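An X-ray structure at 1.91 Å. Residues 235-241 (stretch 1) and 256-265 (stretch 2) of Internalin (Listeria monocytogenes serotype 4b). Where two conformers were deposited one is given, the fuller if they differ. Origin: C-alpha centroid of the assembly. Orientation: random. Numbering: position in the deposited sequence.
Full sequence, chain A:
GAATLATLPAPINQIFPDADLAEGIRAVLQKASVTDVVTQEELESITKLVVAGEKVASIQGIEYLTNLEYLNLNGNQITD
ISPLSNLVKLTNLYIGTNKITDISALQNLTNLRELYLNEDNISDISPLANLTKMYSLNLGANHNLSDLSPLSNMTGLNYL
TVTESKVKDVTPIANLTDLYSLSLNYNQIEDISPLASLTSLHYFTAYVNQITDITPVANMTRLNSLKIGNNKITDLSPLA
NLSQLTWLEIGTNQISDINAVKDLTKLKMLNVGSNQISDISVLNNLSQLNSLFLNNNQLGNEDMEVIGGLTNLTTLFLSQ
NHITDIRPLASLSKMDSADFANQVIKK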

# COMPACT_ATOMS: atom_id res chain seq x y z
N ASP A 235 -17.90 16.79 -1.44
CA ASP A 235 -18.99 16.18 -0.69
C ASP A 235 -18.57 14.97 0.12
O ASP A 235 -18.15 13.95 -0.43
CB ASP A 235 -20.14 15.82 -1.66
CG ASP A 235 -21.39 15.27 -1.00
OD1 ASP A 235 -21.55 15.45 0.22
OD2 ASP A 235 -22.22 14.68 -1.71
N LEU A 236 -18.76 15.07 1.45
CA LEU A 236 -18.44 14.03 2.43
C LEU A 236 -19.64 13.16 2.81
O LEU A 236 -19.44 12.19 3.54
CB LEU A 236 -17.86 14.66 3.71
CG LEU A 236 -16.50 15.33 3.63
CD1 LEU A 236 -16.00 15.71 5.00
CD2 LEU A 236 -15.48 14.43 2.95
N SER A 237 -20.86 13.47 2.33
CA SER A 237 -22.09 12.72 2.65
C SER A 237 -21.93 11.18 2.45
O SER A 237 -22.42 10.46 3.32
CB SER A 237 -23.32 13.27 1.91
OG SER A 237 -23.34 12.98 0.52
N PRO A 238 -21.14 10.64 1.47
CA PRO A 238 -20.97 9.17 1.39
C PRO A 238 -20.29 8.52 2.61
O PRO A 238 -20.36 7.31 2.76
CB PRO A 238 -20.09 8.99 0.14
CG PRO A 238 -20.37 10.19 -0.69
CD PRO A 238 -20.45 11.29 0.33
N LEU A 239 -19.66 9.31 3.50
CA LEU A 239 -18.99 8.78 4.71
C LEU A 239 -19.93 8.68 5.91
O LEU A 239 -19.57 8.07 6.91
CB LEU A 239 -17.78 9.68 5.12
CG LEU A 239 -16.74 10.04 4.06
CD1 LEU A 239 -15.67 10.95 4.65
CD2 LEU A 239 -16.10 8.79 3.47
N ALA A 240 -21.13 9.32 5.82
CA ALA A 240 -22.09 9.48 6.91
C ALA A 240 -22.46 8.21 7.69
O ALA A 240 -22.67 8.31 8.90
CB ALA A 240 -23.35 10.16 6.42
N ASN A 241 -22.52 7.04 7.03
CA ASN A 241 -22.92 5.80 7.71
C ASN A 241 -21.77 4.82 7.94
O ASN A 241 -22.02 3.69 8.36
CB ASN A 241 -24.05 5.11 6.93
CG ASN A 241 -25.24 5.99 6.68
OD1 ASN A 241 -25.73 6.09 5.55
ND2 ASN A 241 -25.71 6.69 7.70
N SER A 256 -16.22 22.13 2.22
CA SER A 256 -16.65 23.31 2.97
C SER A 256 -17.64 22.92 4.06
O SER A 256 -17.97 23.75 4.91
CB SER A 256 -17.26 24.37 2.05
OG SER A 256 -18.34 23.87 1.29
N ASP A 257 -18.08 21.66 4.06
CA ASP A 257 -19.08 21.15 4.99
C ASP A 257 -18.65 19.77 5.51
O ASP A 257 -18.40 18.86 4.72
CB ASP A 257 -20.45 21.07 4.26
CG ASP A 257 -21.66 20.62 5.05
OD1 ASP A 257 -21.48 20.03 6.13
OD2 ASP A 257 -22.79 20.80 4.56
N ILE A 258 -18.60 19.62 6.85
CA ILE A 258 -18.23 18.36 7.49
C ILE A 258 -19.39 17.77 8.33
O ILE A 258 -19.11 16.91 9.17
CB ILE A 258 -16.92 18.47 8.33
CG1 ILE A 258 -17.04 19.49 9.50
CG2 ILE A 258 -15.71 18.73 7.44
CD1 ILE A 258 -16.14 19.16 10.74
N ASN A 259 -20.67 18.18 8.10
CA ASN A 259 -21.82 17.65 8.84
C ASN A 259 -21.86 16.12 8.81
O ASN A 259 -22.27 15.49 9.79
CB ASN A 259 -23.14 18.21 8.29
CG ASN A 259 -24.35 17.80 9.08
OD1 ASN A 259 -24.60 18.29 10.19
ND2 ASN A 259 -25.12 16.85 8.55
N ALA A 260 -21.43 15.51 7.70
CA ALA A 260 -21.40 14.06 7.48
C ALA A 260 -20.60 13.26 8.53
O ALA A 260 -20.78 12.05 8.60
CB ALA A 260 -20.85 13.77 6.10
N VAL A 261 -19.71 13.89 9.32
CA VAL A 261 -18.91 13.15 10.30
C VAL A 261 -19.64 13.02 11.66
O VAL A 261 -19.10 12.38 12.57
CB VAL A 261 -17.47 13.73 10.51
CG1 VAL A 261 -16.70 13.79 9.20
CG2 VAL A 261 -17.50 15.09 11.21
N LYS A 262 -20.84 13.61 11.80
CA LYS A 262 -21.65 13.68 13.02
C LYS A 262 -21.79 12.36 13.78
O LYS A 262 -21.64 12.35 15.01
CB LYS A 262 -23.06 14.22 12.71
N ASP A 263 -22.05 11.25 13.07
CA ASP A 263 -22.27 9.96 13.74
C ASP A 263 -21.06 9.03 13.69
O ASP A 263 -21.16 7.88 14.13
CB ASP A 263 -23.50 9.27 13.15
CG ASP A 263 -24.76 10.08 13.35
OD1 ASP A 263 -25.10 10.39 14.52
OD2 ASP A 263 -25.40 10.45 12.33
N LEU A 264 -19.90 9.54 13.25
CA LEU A 264 -18.69 8.72 13.20
C LEU A 264 -18.02 8.78 14.57
O LEU A 264 -16.94 9.33 14.72
CB LEU A 264 -17.75 9.17 12.05
CG LEU A 264 -18.40 9.37 10.66
CD1 LEU A 264 -17.35 9.73 9.62
CD2 LEU A 264 -19.18 8.12 10.19
N THR A 265 -18.67 8.17 15.56
CA THR A 265 -18.28 8.20 16.97
C THR A 265 -17.04 7.36 17.31
O THR A 265 -16.60 7.41 18.46
CB THR A 265 -19.46 7.82 17.87
OG1 THR A 265 -19.94 6.54 17.48
CG2 THR A 265 -20.59 8.85 17.82
O HOH W 1 -19.69 17.41 2.74
O HOH W 2 -22.43 10.81 10.31
O HOH W 3 -25.95 8.38 9.72

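The contact is built around a methyl group. Ala 260 points its CB toward the neighbouring stretch, where it sits 3.3 Å from the carbonyl O of Leu 236 and 3.9 Å from the CB of Leu 236. So small a side chain lets the backbones come close: the CA atoms of Ala 240 and Ala 260 are 4.7 Å apart, the nearest such pair, and the CB of Ala 240 lies 4.4 Å from the CB of Ala 260. Around this point the leucines fill the buried side. Leu 236, in the m,t rotamer, carries its CD1 to 3.9 Å from CG2 of Ile 258, while Leu 264, also m,t, brings CD2 within 3.3 Å of the carbonyl O of Leu 239.

No direct hydrogen bond joins the stretches; each makes backbone bonds within its own short 3-10 turn. Leu 239 N bonds to Leu 236 O at 2.9 Å, and Val 261 N to Ile 258 O at 3.1 Å. An aspartate secures the start of each turn in the same way: Asp 235 OD1 accepts from Ser 237 N at 3.0 Å, and Asp 257 OD1 from Asn 259 N at 2.8 Å. The same internal bonding pattern recurs in the two stretches, which pack side by side. Among the direct contacts is a CA-H...O contact, Ala 240 CA to Ala 260 O, at 3.3 Å.

Water supplies the remaining polar links. Water 1 accepts from Leu 236 N and donates to Asp 257 O, both at 2.8 Å. Water 2 donates to Ala 240 O at 2.9 Å and to Ala 260 O at 2.7 Å, and accepts from Asp 263 N at 2.8 Å, satisfying backbone groups of both stretches. Farther out, water 3 donates weak bonds, 3.4 Å each, to Ala 240 O and Asp 263 OD2.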